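Long-range contacts in putative Glycerophosphoryl diester phosphodiesterase (PDB 3L12), which is a putative member of the glycerophosphoryl diester phosphodiesterase family with a TIM-barrel fold, and binds a magnesium ion: residues A[21-26]-A[48-53]; A[131-136]-A[175-180]; A[144-149]-A[181-186]; A[204-209]-A[246-251]. One frame throughout, in Å; residues are numbered along the deposited sequence.

Contact 1: A[21-26]-A[48-53]. With MG (magnesium ion), chain C.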
loop_
_atom_site.group_PDB
_atom_site.type_symbol
_atom_site.label_atom_id
_atom_site.label_comp_id
_atom_site.label_asym_id
_atom_site.label_seq_id
_atom_site.Cartn_x
_atom_site.Cartn_y
_atom_site.Cartn_z
ATOM N N ILE A 21 2.230 -11.041 10.038
ATOM C CA ILE A 21 1.431 -10.165 10.881
ATOM C C ILE A 21 1.781 -8.721 10.526
ATOM O O ILE A 21 2.920 -8.314 10.614
ATOM C CB ILE A 21 1.575 -10.450 12.358
ATOM C CG1 ILE A 21 1.272 -11.928 12.711
ATOM C CG2 ILE A 21 0.626 -9.506 13.208
ATOM C CD1 ILE A 21 2.495 -12.836 12.719
ATOM N N GLY A 22 0.745 -7.960 10.148
ATOM C CA GLY A 22 0.888 -6.568 9.739
ATOM C C GLY A 22 1.077 -5.651 10.914
ATOM O O GLY A 22 0.147 -5.493 11.724
ATOM N N HIS A 23 2.285 -5.100 11.082
ATOM C CA HIS A 23 2.593 -4.254 12.254
ATOM C C HIS A 23 1.861 -2.897 12.164
ATOM O O HIS A 23 2.118 -2.084 11.247
ATOM C CB HIS A 23 4.092 -4.047 12.363
ATOM C CG HIS A 23 4.506 -3.445 13.659
ATOM N ND1 HIS A 23 5.300 -2.314 13.722
ATOM C CD2 HIS A 23 4.224 -3.789 14.933
ATOM C CE1 HIS A 23 5.531 -2.031 15.007
ATOM N NE2 HIS A 23 4.867 -2.898 15.751
ATOM N N ARG A 24 0.927 -2.664 13.106
ATOM C CA ARG A 24 0.047 -1.476 13.126
ATOM C C ARG A 24 -0.697 -1.354 11.803
ATOM O O ARG A 24 -1.041 -0.311 11.396
ATOM C CB ARG A 24 0.841 -0.192 13.443
ATOM C CG ARG A 24 1.730 -0.389 14.645
ATOM C CD ARG A 24 2.506 0.844 15.018
ATOM N NE ARG A 24 3.383 0.476 16.109
ATOM C CZ ARG A 24 4.343 1.255 16.634
ATOM N NH1 ARG A 24 4.564 2.505 16.196
ATOM N NH2 ARG A 24 5.128 0.747 17.587
ATOM N N GLY A 25 -0.970 -2.493 11.173
ATOM C CA GLY A 25 -1.487 -2.503 9.823
ATOM C C GLY A 25 -0.305 -2.738 8.901
ATOM O O GLY A 25 0.199 -3.870 8.757
ATOM N N ALA A 26 0.187 -1.683 8.247
ATOM C CA ALA A 26 1.345 -1.762 7.343
ATOM C C ALA A 26 2.042 -0.406 7.420
ATOM O O ALA A 26 1.948 0.389 6.512
ATOM C CB ALA A 26 0.947 -2.039 5.950
ATOM N N ALA A 48 -3.470 -11.445 9.436
ATOM C CA ALA A 48 -3.282 -11.156 10.841
ATOM C C ALA A 48 -2.723 -9.759 11.021
ATOM O O ALA A 48 -1.882 -9.310 10.249
ATOM C CB ALA A 48 -2.357 -12.151 11.432
ATOM N N LEU A 49 -3.218 -9.068 12.039
ATOM C CA LEU A 49 -2.872 -7.702 12.302
ATOM C C LEU A 49 -2.411 -7.551 13.714
ATOM O O LEU A 49 -2.978 -8.165 14.613
ATOM C CB LEU A 49 -4.124 -6.804 12.179
ATOM C CG LEU A 49 -4.915 -6.772 10.870
ATOM C CD1 LEU A 49 -6.128 -5.900 10.984
ATOM C CD2 LEU A 49 -3.989 -6.289 9.720
ATOM N N GLU A 50 -1.424 -6.699 13.924
ATOM C CA GLU A 50 -1.061 -6.273 15.239
ATOM C C GLU A 50 -1.379 -4.786 15.374
ATOM O O GLU A 50 -1.192 -4.001 14.425
ATOM C CB GLU A 50 0.389 -6.518 15.487
ATOM C CG GLU A 50 0.897 -6.227 16.899
ATOM C CD GLU A 50 1.319 -4.792 17.197
ATOM O OE1 GLU A 50 1.314 -3.943 16.306
ATOM O OE2 GLU A 50 1.716 -4.488 18.373
ATOM N N PHE A 51 -1.849 -4.391 16.536
ATOM C CA PHE A 51 -2.144 -3.009 16.790
ATOM C C PHE A 51 -2.132 -2.789 18.312
ATOM O O PHE A 51 -2.103 -3.758 19.069
ATOM C CB PHE A 51 -3.481 -2.646 16.177
ATOM C CG PHE A 51 -4.602 -3.495 16.679
ATOM C CD1 PHE A 51 -4.898 -4.685 16.068
ATOM C CD2 PHE A 51 -5.364 -3.105 17.797
ATOM C CE1 PHE A 51 -5.959 -5.480 16.521
ATOM C CE2 PHE A 51 -6.417 -3.901 18.261
ATOM C CZ PHE A 51 -6.710 -5.091 17.589
ATOM N N ASP A 52 -2.210 -1.527 18.715
ATOM C CA ASP A 52 -1.994 -1.149 20.115
ATOM C C ASP A 52 -3.221 -0.470 20.641
ATOM O O ASP A 52 -3.875 0.289 19.865
ATOM C CB ASP A 52 -0.811 -0.215 20.215
ATOM C CG ASP A 52 0.379 -0.724 19.426
ATOM O OD1 ASP A 52 1.058 -1.678 19.934
ATOM O OD2 ASP A 52 0.622 -0.172 18.316
ATOM N N VAL A 53 -3.500 -0.681 21.929
ATOM C CA VAL A 53 -4.650 -0.051 22.552
ATOM C C VAL A 53 -4.223 0.643 23.837
ATOM O O VAL A 53 -3.486 0.088 24.630
ATOM C CB VAL A 53 -5.774 -1.056 22.832
ATOM C CG1 VAL A 53 -7.002 -0.391 23.535
ATOM C CG2 VAL A 53 -6.193 -1.747 21.511
HETATM MG MG MG C . 2.649 -2.803 19.229
HETATM O O HOH W 1 2.435 -1.821 17.410
HETATM O O HOH W 2 4.000 -1.275 19.856
#
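Magnesium is held from strand 48-53 by Glu-50 OE2 and Asp-52 OD1, each 2.1 Å from the ion, with two waters beside them; Glu-149 OE1 is a further ligand. One of these waters donates to Glu-50 OE1 and Asp-52 OD2, the two carboxylate oxygens that do not bind metal, and accepts from Arg-24 NE at 2.8 Å, so it ties both acids to the opposite segment. Glu-50 leaves the strand with CG anti to the backbone N and then bends at chi2 (-86°), which lays its carboxylate alongside the His-23 ring, OE1 standing 3.2 Å from His-23 CD2. Asp-52 OD2 forms a salt bridge with Arg-24 NE at 3.6 Å, but the oxygen lies well out of the guanidinium plane, so only the charges attract and no N-H points at it. These residues sit at the C-terminal ends of two parallel strands of the TIM barrel, joined through helix 35-43 as a beta-alpha-beta unit. Straight bonds from Gly-22 N to Ala-48 O and from Glu-50 N to Gly-22 O, both 3.0 Å, set the register. Gly-22 O accepts a second hydrogen bond, from Gly-25 N, closing a type II turn in which Arg-24 N bonds weakly to Glu-50 O. Farther out, Asp-296 holds His-23 ND1, Asn-33 holds Asp-52 OD2, and Glu-32 pairs with Arg-24 NH1. Farther back along the strands, Ile-21 CG1 packs on Ala-48 CB.

Contact 2: A[131-136]-A[175-180]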
loop_
_atom_site.group_PDB
_atom_site.type_symbol
_atom_site.label_atom_id
_atom_site.label_comp_id
_atom_site.label_asym_id
_atom_site.label_seq_id
_atom_site.Cartn_x
_atom_site.Cartn_y
_atom_site.Cartn_z
ATOM N N GLU A 131 -14.218 0.759 16.599
ATOM C CA GLU A 131 -14.253 1.021 15.166
ATOM C C GLU A 131 -13.410 0.049 14.397
ATOM O O GLU A 131 -13.788 -0.380 13.325
ATOM C CB GLU A 131 -13.808 2.457 14.855
ATOM C CG GLU A 131 -14.814 3.459 15.345
ATOM C CD GLU A 131 -14.357 4.895 15.332
ATOM O OE1 GLU A 131 -13.152 5.199 15.440
ATOM O OE2 GLU A 131 -15.267 5.774 15.258
ATOM N N LEU A 132 -12.231 -0.257 14.908
ATOM C CA LEU A 132 -11.400 -1.240 14.269
ATOM C C LEU A 132 -12.070 -2.610 14.320
ATOM O O LEU A 132 -12.052 -3.359 13.344
ATOM C CB LEU A 132 -10.018 -1.259 14.908
ATOM C CG LEU A 132 -9.142 -2.391 14.398
ATOM C CD1 LEU A 132 -8.878 -2.311 12.838
ATOM C CD2 LEU A 132 -7.863 -2.389 15.170
ATOM N N LEU A 133 -12.678 -2.962 15.451
ATOM C CA LEU A 133 -13.286 -4.290 15.536
ATOM C C LEU A 133 -14.501 -4.396 14.619
ATOM O O LEU A 133 -14.718 -5.452 14.044
ATOM C CB LEU A 133 -13.631 -4.649 16.971
ATOM C CG LEU A 133 -12.418 -4.733 17.908
ATOM C CD1 LEU A 133 -12.926 -5.005 19.321
ATOM C CD2 LEU A 133 -11.270 -5.771 17.535
ATOM N N ASP A 134 -15.276 -3.324 14.482
ATOM C CA ASP A 134 -16.404 -3.274 13.541
ATOM C C ASP A 134 -15.918 -3.515 12.085
ATOM O O ASP A 134 -16.487 -4.344 11.307
ATOM C CB ASP A 134 -17.100 -1.920 13.665
ATOM C CG ASP A 134 -18.481 -1.879 13.018
ATOM O OD1 ASP A 134 -19.111 -2.929 12.781
ATOM O OD2 ASP A 134 -18.972 -0.770 12.813
ATOM N N LEU A 135 -14.856 -2.813 11.719
ATOM C CA LEU A 135 -14.243 -2.987 10.417
ATOM C C LEU A 135 -13.824 -4.446 10.209
ATOM O O LEU A 135 -14.156 -5.047 9.186
ATOM C CB LEU A 135 -13.019 -2.083 10.276
ATOM C CG LEU A 135 -12.143 -2.231 9.027
ATOM C CD1 LEU A 135 -12.954 -1.796 7.819
ATOM C CD2 LEU A 135 -10.868 -1.405 9.113
ATOM N N CYS A 136 -13.134 -5.021 11.174
ATOM C CA CYS A 136 -12.624 -6.402 11.041
ATOM C C CYS A 136 -13.776 -7.420 10.959
ATOM O O CYS A 136 -13.757 -8.313 10.116
ATOM C CB CYS A 136 -11.678 -6.788 12.184
ATOM S SG CYS A 136 -10.122 -5.969 12.181
ATOM N N ARG A 175 -16.000 -8.366 22.952
ATOM C CA ARG A 175 -17.256 -9.099 23.080
ATOM C C ARG A 175 -18.402 -8.485 22.260
ATOM O O ARG A 175 -19.143 -9.231 21.584
ATOM C CB ARG A 175 -17.611 -9.258 24.562
ATOM C CG ARG A 175 -16.604 -10.157 25.234
ATOM C CD ARG A 175 -17.016 -10.666 26.563
ATOM N NE ARG A 175 -15.983 -11.601 27.019
ATOM C CZ ARG A 175 -15.220 -11.482 28.104
ATOM N NH1 ARG A 175 -15.384 -10.492 28.992
ATOM N NH2 ARG A 175 -14.345 -12.449 28.366
ATOM N N ARG A 176 -18.513 -7.156 22.269
ATOM C CA ARG A 176 -19.556 -6.438 21.513
ATOM C C ARG A 176 -19.537 -6.812 20.027
ATOM O O ARG A 176 -20.608 -6.975 19.403
ATOM C CB ARG A 176 -19.393 -4.909 21.690
ATOM C CG ARG A 176 -20.439 -4.028 20.956
ATOM C CD ARG A 176 -20.233 -2.524 21.175
ATOM N N TYR A 177 -18.341 -6.954 19.463
ATOM C CA TYR A 177 -18.153 -7.290 18.056
ATOM C C TYR A 177 -17.882 -8.787 17.786
ATOM O O TYR A 177 -17.484 -9.176 16.680
ATOM C CB TYR A 177 -17.050 -6.376 17.442
ATOM C CG TYR A 177 -17.495 -4.967 17.442
ATOM C CD1 TYR A 177 -18.385 -4.520 16.488
ATOM C CD2 TYR A 177 -17.114 -4.092 18.450
ATOM C CE1 TYR A 177 -18.876 -3.245 16.522
ATOM C CE2 TYR A 177 -17.592 -2.787 18.495
ATOM C CZ TYR A 177 -18.473 -2.381 17.512
ATOM O OH TYR A 177 -18.978 -1.119 17.501
ATOM N N ARG A 178 -18.068 -9.628 18.800
ATOM C CA ARG A 178 -17.926 -11.078 18.660
ATOM C C ARG A 178 -16.575 -11.459 18.056
ATOM O O ARG A 178 -16.486 -12.342 17.173
ATOM C CB ARG A 178 -19.067 -11.664 17.810
ATOM C CG ARG A 178 -20.439 -11.422 18.360
ATOM C CD ARG A 178 -21.474 -12.187 17.519
ATOM N NE ARG A 178 -22.814 -12.212 18.099
ATOM C CZ ARG A 178 -23.398 -13.244 18.732
ATOM N NH1 ARG A 178 -22.794 -14.419 18.911
ATOM N NH2 ARG A 178 -24.634 -13.097 19.207
HETATM N N MSE A 179 -15.526 -10.749 18.496
HETATM C CA MSE A 179 -14.210 -11.008 17.989
HETATM C C MSE A 179 -13.384 -11.947 18.855
HETATM O O MSE A 179 -12.176 -12.123 18.618
HETATM C CB MSE A 179 -13.490 -9.660 17.721
HETATM C CG MSE A 179 -13.931 -8.976 16.453
HETATM SE SE MSE A 179 -13.530 -9.916 14.823
HETATM C CE MSE A 179 -15.143 -10.981 14.495
ATOM N N GLU A 180 -14.010 -12.600 19.844
ATOM C CA GLU A 180 -13.272 -13.559 20.654
ATOM C C GLU A 180 -12.540 -14.627 19.810
ATOM O O GLU A 180 -11.408 -14.941 20.102
ATOM C CB GLU A 180 -14.138 -14.259 21.708
ATOM C CG GLU A 180 -14.844 -13.319 22.665
ATOM C CD GLU A 180 -16.256 -12.963 22.214
ATOM O OE1 GLU A 180 -16.529 -12.854 20.996
ATOM O OE2 GLU A 180 -17.117 -12.856 23.107
#
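A Schellman motif ends helix 160-176 on the outside of the TIM barrel, and the turn it makes packs against helix 129-137. Arg-178, with positive phi (53°), is the C-prime residue: its N bonds to Arg-175 O at 3.0 Å, and Met-179 N reaches back to Val-174 O. The reversal brings Tyr-177 and Met-179, one on each side of Arg-178, to bear on the same neighbouring helix. Tyr-177 carries most of the contact. Its CG is anti to the carbonyl carbon (chi1 -65°), and the ring lies against Leu-133 CB and against N, CA and CB of Asp-134. Asp-134 N stands over one ring face, toward the rim, while Arg-176 CG of its own segment covers the opposite face. Leu-133 CB comes up obliquely to Tyr-177 CD2 at 3.8 Å. On the other flank of the ring, Asp-134 CB meets Tyr-177 CE1 at 3.6 Å; CG of this aspartate is anti to its backbone N, so the carboxylate crosses the tyrosine obliquely, the two planes 34° apart. No hydrogen bond spans the segments; they meet by van der Waals contact. Deeper in, Leu-133 and Cys-136 also reach strand 145-150 of the barrel wall. Selenomethionine Met-179 packs beside them: its CG approaches Leu-133 CD2 at 4.3 Å, and its selenium, SE, lies 4.5 Å from Cys-136 CB.

Contact 3: A[144-149]-A[181-186]. With MG (magnesium ion), chain C.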
loop_
_atom_site.group_PDB
_atom_site.type_symbol
_atom_site.label_atom_id
_atom_site.label_comp_id
_atom_site.label_asym_id
_atom_site.label_seq_id
_atom_site.Cartn_x
_atom_site.Cartn_y
_atom_site.Cartn_z
ATOM N N PRO A 144 -9.486 -10.935 10.055
ATOM C CA PRO A 144 -8.139 -11.319 10.441
ATOM C C PRO A 144 -7.986 -11.767 11.881
ATOM O O PRO A 144 -8.850 -11.487 12.735
ATOM C CB PRO A 144 -7.359 -10.024 10.285
ATOM C CG PRO A 144 -8.362 -8.981 10.453
ATOM C CD PRO A 144 -9.657 -9.472 9.938
ATOM N N TYR A 145 -6.875 -12.430 12.150
ATOM C CA TYR A 145 -6.479 -12.749 13.501
ATOM C C TYR A 145 -5.930 -11.430 14.042
ATOM O O TYR A 145 -5.297 -10.650 13.301
ATOM C CB TYR A 145 -5.439 -13.887 13.498
ATOM C CG TYR A 145 -6.116 -15.151 13.096
ATOM C CD1 TYR A 145 -6.318 -15.482 11.763
ATOM C CD2 TYR A 145 -6.645 -15.972 14.056
ATOM C CE1 TYR A 145 -7.050 -16.633 11.421
ATOM C CE2 TYR A 145 -7.325 -17.120 13.711
ATOM C CZ TYR A 145 -7.518 -17.434 12.400
ATOM O OH TYR A 145 -8.224 -18.586 12.126
ATOM N N LEU A 146 -6.142 -11.185 15.330
ATOM C CA LEU A 146 -5.738 -9.932 15.961
ATOM C C LEU A 146 -4.779 -10.154 17.135
ATOM O O LEU A 146 -5.081 -10.880 18.090
ATOM C CB LEU A 146 -6.989 -9.231 16.493
ATOM C CG LEU A 146 -8.162 -9.002 15.536
ATOM C CD1 LEU A 146 -9.296 -8.338 16.309
ATOM C CD2 LEU A 146 -7.808 -8.162 14.361
ATOM N N LEU A 147 -3.623 -9.525 17.056
ATOM C CA LEU A 147 -2.641 -9.510 18.108
ATOM C C LEU A 147 -2.835 -8.112 18.719
ATOM O O LEU A 147 -2.320 -7.106 18.231
ATOM C CB LEU A 147 -1.277 -9.708 17.468
ATOM C CG LEU A 147 -0.117 -10.156 18.276
ATOM C CD1 LEU A 147 -0.404 -11.522 19.041
ATOM C CD2 LEU A 147 1.092 -10.289 17.375
ATOM N N LEU A 148 -3.645 -8.070 19.775
ATOM C CA LEU A 148 -4.083 -6.826 20.404
ATOM C C LEU A 148 -3.130 -6.487 21.534
ATOM O O LEU A 148 -3.110 -7.117 22.609
ATOM C CB LEU A 148 -5.529 -7.006 20.854
ATOM C CG LEU A 148 -6.278 -5.805 21.380
ATOM C CD1 LEU A 148 -7.755 -6.170 21.405
ATOM C CD2 LEU A 148 -5.771 -5.291 22.756
ATOM N N GLU A 149 -2.281 -5.502 21.264
ATOM C CA GLU A 149 -1.247 -5.103 22.244
ATOM C C GLU A 149 -1.872 -4.123 23.247
ATOM O O GLU A 149 -2.200 -2.975 22.891
ATOM C CB GLU A 149 -0.003 -4.496 21.603
ATOM C CG GLU A 149 1.113 -4.365 22.635
ATOM C CD GLU A 149 2.388 -3.688 22.190
ATOM O OE1 GLU A 149 2.701 -3.649 20.999
ATOM O OE2 GLU A 149 3.141 -3.236 23.123
ATOM N N PRO A 181 -13.162 -15.167 18.739
ATOM C CA PRO A 181 -12.462 -16.229 17.990
ATOM C C PRO A 181 -11.222 -15.831 17.229
ATOM O O PRO A 181 -10.497 -16.714 16.690
ATOM C CB PRO A 181 -13.519 -16.699 16.970
ATOM C CG PRO A 181 -14.821 -16.332 17.565
ATOM C CD PRO A 181 -14.550 -15.011 18.268
ATOM N N ARG A 182 -10.979 -14.528 17.140
ATOM C CA ARG A 182 -9.805 -14.008 16.445
ATOM C C ARG A 182 -8.834 -13.227 17.310
ATOM O O ARG A 182 -7.752 -12.852 16.829
ATOM C CB ARG A 182 -10.284 -13.045 15.364
ATOM C CG ARG A 182 -11.019 -13.700 14.187
ATOM C CD ARG A 182 -10.053 -14.493 13.369
ATOM N NE ARG A 182 -10.690 -14.891 12.131
ATOM C CZ ARG A 182 -11.407 -15.986 11.993
ATOM N NH1 ARG A 182 -11.572 -16.806 13.011
ATOM N NH2 ARG A 182 -11.973 -16.264 10.823
ATOM N N THR A 183 -9.136 -13.021 18.581
ATOM C CA THR A 183 -8.330 -12.137 19.410
ATOM C C THR A 183 -7.355 -12.810 20.378
ATOM O O THR A 183 -7.695 -13.728 21.108
ATOM C CB THR A 183 -9.271 -11.241 20.247
ATOM O OG1 THR A 183 -10.136 -10.508 19.362
ATOM C CG2 THR A 183 -8.456 -10.272 21.137
ATOM N N VAL A 184 -6.142 -12.259 20.374
ATOM C CA VAL A 184 -5.081 -12.651 21.255
ATOM C C VAL A 184 -4.666 -11.451 22.078
ATOM O O VAL A 184 -4.391 -10.387 21.530
ATOM C CB VAL A 184 -3.857 -13.170 20.470
ATOM C CG1 VAL A 184 -2.724 -13.583 21.418
ATOM C CG2 VAL A 184 -4.259 -14.315 19.575
HETATM N N MSE A 185 -4.627 -11.611 23.397
HETATM C CA MSE A 185 -4.250 -10.550 24.305
HETATM C C MSE A 185 -2.718 -10.554 24.446
HETATM O O MSE A 185 -2.144 -11.532 24.847
HETATM C CB MSE A 185 -4.993 -10.733 25.615
HETATM C CG MSE A 185 -6.519 -10.744 25.430
HETATM SE SE MSE A 185 -7.331 -9.071 24.967
HETATM C CE MSE A 185 -7.647 -8.407 26.711
ATOM N N HIS A 186 -2.088 -9.426 24.116
ATOM C CA HIS A 186 -0.644 -9.318 23.861
ATOM C C HIS A 186 -0.057 -8.134 24.606
ATOM O O HIS A 186 -0.655 -7.060 24.580
ATOM C CB HIS A 186 -0.568 -9.192 22.321
ATOM C CG HIS A 186 0.770 -8.969 21.698
ATOM N ND1 HIS A 186 1.728 -9.954 21.575
ATOM C CD2 HIS A 186 1.237 -7.898 21.001
ATOM C CE1 HIS A 186 2.753 -9.472 20.884
ATOM N NE2 HIS A 186 2.476 -8.235 20.519
HETATM MG MG MG C . 2.649 -2.803 19.229
HETATM O O HOH W 2 4.000 -1.275 19.856
HETATM O O HOH W 1 2.435 -1.821 17.410
#
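Strands 145-149 and 183-186 run parallel with their axes 4.8 Å apart at 27°, laced by four hydrogen bonds that alternate in direction, from Leu-146 N to Arg-182 O at 2.8 Å through to His-186 N on Leu-148 O. Where the strands begin, Arg-182 bends at chi2 (-70°) and lies over the Tyr-145 ring: CD sits above the ring centre, 3.8 Å from the centroid of Tyr-145, and the guanidinium continues flat and off-centre toward the hydroxyl, planes 16° apart, a cation-pi stack. Ala-143 O accepts from Arg-182 NE, helping to fix the guanidinium, whereas Pro-144 O, at its edge, is buried without a hydrogen-bond partner. Toward the other end, Leu-147 CG rests over the centre of the His-186 ring, 3.7 Å from its centroid, and Glu-149 CB abuts the edge of that ring at CD2. Glu-149 extends beyond CG so that OE1 binds magnesium at 2.0 Å; Ser-206 bonds to His-186 ND1 and so orients the imidazole. Within the TIM barrel the pair forms a beta-alpha-beta unit with helix 160-176, whose Val-170 and Val-174 cover the side bearing Leu-148, Thr-183 and Met-185. Strand 48-55 flanks Leu-147 by backbone bonds, and strand 205-209 lies beyond Val-184 and His-186.

Contact 4: A[204-209]-A[246-251]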
loop_
_atom_site.group_PDB
_atom_site.type_symbol
_atom_site.label_atom_id
_atom_site.label_comp_id
_atom_site.label_asym_id
_atom_site.label_seq_id
_atom_site.Cartn_x
_atom_site.Cartn_y
_atom_site.Cartn_z
ATOM N N PRO A 204 -6.291 -16.404 24.377
ATOM C CA PRO A 204 -4.921 -16.699 24.710
ATOM C C PRO A 204 -4.132 -15.408 24.984
ATOM O O PRO A 204 -4.531 -14.323 24.553
ATOM C CB PRO A 204 -4.414 -17.489 23.498
ATOM C CG PRO A 204 -5.232 -17.021 22.361
ATOM C CD PRO A 204 -6.587 -16.658 22.960
ATOM N N THR A 205 -3.015 -15.567 25.703
ATOM C CA THR A 205 -2.149 -14.480 26.107
ATOM C C THR A 205 -0.797 -14.648 25.397
ATOM O O THR A 205 -0.276 -15.780 25.270
ATOM C CB THR A 205 -1.977 -14.415 27.658
ATOM O OG1 THR A 205 -1.562 -15.686 28.145
ATOM C CG2 THR A 205 -3.303 -14.032 28.354
ATOM N N SER A 206 -0.241 -13.509 25.002
ATOM C CA SER A 206 1.007 -13.416 24.248
ATOM C C SER A 206 1.969 -12.438 24.917
ATOM O O SER A 206 1.631 -11.290 25.156
ATOM C CB SER A 206 0.653 -12.937 22.844
ATOM O OG SER A 206 1.794 -12.662 22.082
ATOM N N TYR A 207 3.181 -12.918 25.200
ATOM C CA TYR A 207 4.179 -12.232 26.016
ATOM C C TYR A 207 5.326 -11.655 25.182
ATOM O O TYR A 207 6.138 -12.414 24.615
ATOM C CB TYR A 207 4.730 -13.237 27.025
ATOM C CG TYR A 207 3.775 -13.551 28.192
ATOM C CD1 TYR A 207 2.578 -14.257 28.000
ATOM C CD2 TYR A 207 4.093 -13.185 29.494
ATOM C CE1 TYR A 207 1.740 -14.551 29.076
ATOM C CE2 TYR A 207 3.236 -13.477 30.586
ATOM C CZ TYR A 207 2.052 -14.129 30.361
ATOM O OH TYR A 207 1.178 -14.396 31.406
ATOM N N LEU A 208 5.342 -10.344 25.064
ATOM C CA LEU A 208 6.386 -9.619 24.389
ATOM C C LEU A 208 7.625 -9.621 25.263
ATOM O O LEU A 208 7.543 -9.498 26.522
ATOM C CB LEU A 208 5.995 -8.152 24.161
ATOM C CG LEU A 208 5.017 -7.979 23.016
ATOM C CD1 LEU A 208 4.249 -6.639 23.044
ATOM C CD2 LEU A 208 5.848 -8.092 21.721
ATOM N N SER A 209 8.779 -9.670 24.613
ATOM C CA SER A 209 10.057 -9.485 25.318
ATOM C C SER A 209 11.040 -8.757 24.390
ATOM O O SER A 209 10.948 -8.844 23.150
ATOM C CB SER A 209 10.649 -10.821 25.778
ATOM O OG SER A 209 10.957 -11.633 24.653
ATOM N N GLY A 246 1.332 -18.321 29.510
ATOM C CA GLY A 246 1.150 -17.778 28.148
ATOM C C GLY A 246 1.110 -18.858 27.069
ATOM O O GLY A 246 1.665 -19.969 27.259
ATOM N N GLN A 247 0.469 -18.512 25.949
ATOM C CA GLN A 247 0.411 -19.367 24.768
ATOM C C GLN A 247 1.432 -18.954 23.688
ATOM O O GLN A 247 1.821 -19.788 22.882
ATOM C CB GLN A 247 -0.976 -19.363 24.156
ATOM C CG GLN A 247 -1.996 -20.211 24.891
ATOM C CD GLN A 247 -2.273 -19.710 26.296
ATOM O OE1 GLN A 247 -2.564 -18.542 26.503
ATOM N NE2 GLN A 247 -2.174 -20.614 27.285
ATOM N N LEU A 248 1.819 -17.684 23.680
ATOM C CA LEU A 248 2.791 -17.160 22.692
ATOM C C LEU A 248 3.921 -16.416 23.397
ATOM O O LEU A 248 3.719 -15.737 24.419
ATOM C CB LEU A 248 2.131 -16.195 21.728
ATOM C CG LEU A 248 0.997 -16.619 20.798
ATOM C CD1 LEU A 248 -0.269 -16.567 21.575
ATOM C CD2 LEU A 248 0.934 -15.678 19.538
ATOM N N TRP A 249 5.109 -16.526 22.806
ATOM C CA TRP A 249 6.272 -15.770 23.223
ATOM C C TRP A 249 6.645 -14.956 22.021
ATOM O O TRP A 249 6.808 -15.510 20.933
ATOM C CB TRP A 249 7.437 -16.685 23.609
ATOM C CG TRP A 249 8.728 -15.926 23.875
ATOM C CD1 TRP A 249 8.882 -14.756 24.540
ATOM C CD2 TRP A 249 10.046 -16.350 23.497
ATOM N NE1 TRP A 249 10.237 -14.385 24.565
ATOM C CE2 TRP A 249 10.955 -15.353 23.926
ATOM C CE3 TRP A 249 10.532 -17.449 22.782
ATOM C CZ2 TRP A 249 12.325 -15.443 23.694
ATOM C CZ3 TRP A 249 11.887 -17.533 22.542
ATOM C CH2 TRP A 249 12.763 -16.519 22.985
ATOM N N CYS A 250 6.772 -13.646 22.187
ATOM C CA CYS A 250 7.031 -12.728 21.078
ATOM C C CYS A 250 8.257 -11.903 21.326
ATOM O O CYS A 250 8.201 -10.766 21.744
ATOM C CB CYS A 250 5.844 -11.801 20.784
ATOM S SG CYS A 250 4.376 -12.747 20.251
ATOM N N PRO A 251 9.422 -12.502 21.076
ATOM C CA PRO A 251 10.676 -11.787 21.244
ATOM C C PRO A 251 11.077 -10.899 20.091
ATOM O O PRO A 251 10.794 -11.196 18.896
ATOM C CB PRO A 251 11.690 -12.903 21.326
ATOM C CG PRO A 251 11.117 -13.967 20.421
ATOM C CD PRO A 251 9.616 -13.881 20.604
HETATM O O HOH W 3 -3.541 -17.546 28.867
#
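Parallel strands 205-209 and 248-251 are neighbours in the TIM-barrel wall, and Gln-247 marks the point where the second one is entered. From its CB, 3.8 Å from Thr-205 O, the side chain bends at chi2 (64°); CG passes Pro-204 CB at 3.9 Å, and OE1 turns back to accept from Thr-205 N in the carboxamide plane, nearly straight at 171°. A water also donates to OE1 and bonds to Thr-205 OG1, while NE2 makes a weak bond to Gly-245 O. OE1 thus takes the place of a backbone acceptor for Thr-205 N, next to Thr-205 O, which accepts from both Gln-247 N and Leu-248 N. Gly-246 CA comes within 3.4 Å of Tyr-207 CE1, leaving no room there for a side chain. Ser-206 and Cys-250 share the face turned to the barrel interior, with Ser-206 OG, the partner of His-186, 3.2 Å from Cys-250 SG. On the other face Pro-251 CG covers the centre of the Trp-249 indole, whose CG is anti to the backbone N (chi1 172°), which swings NE1 to Ser-209. That indole donates from NE1 to Ser-209 OG at 2.8 Å, with Ser-209 OG lying out of the indole plane.

Contacts 1, 3 and 4 lie in one curved sheet. Contacts 1 and 3 together supply the three protein ligands of magnesium: Asp-52 OD1 and Glu-149 OE1 come within 2.8 Å of each other, a like-charge approach the shared ion would offset, and both waters belong to the two contacts. Contact 4 joins contact 3 through Ser-206 OG, 2.8 Å from His-186 ND1, and Leu-208 CD1 packs 3.6 Å from Glu-149 OE2, beside the metal ligand. Contact 2 is outside the barrel, its centre 11 Å from that of contact 3 and 15 Å from that of contact 1; Leu-133 CD2 packs on Leu-146 CD1 at 3.5 Å, and Leu-132 CD2 on Phe-51 CD2 at 3.7 Å.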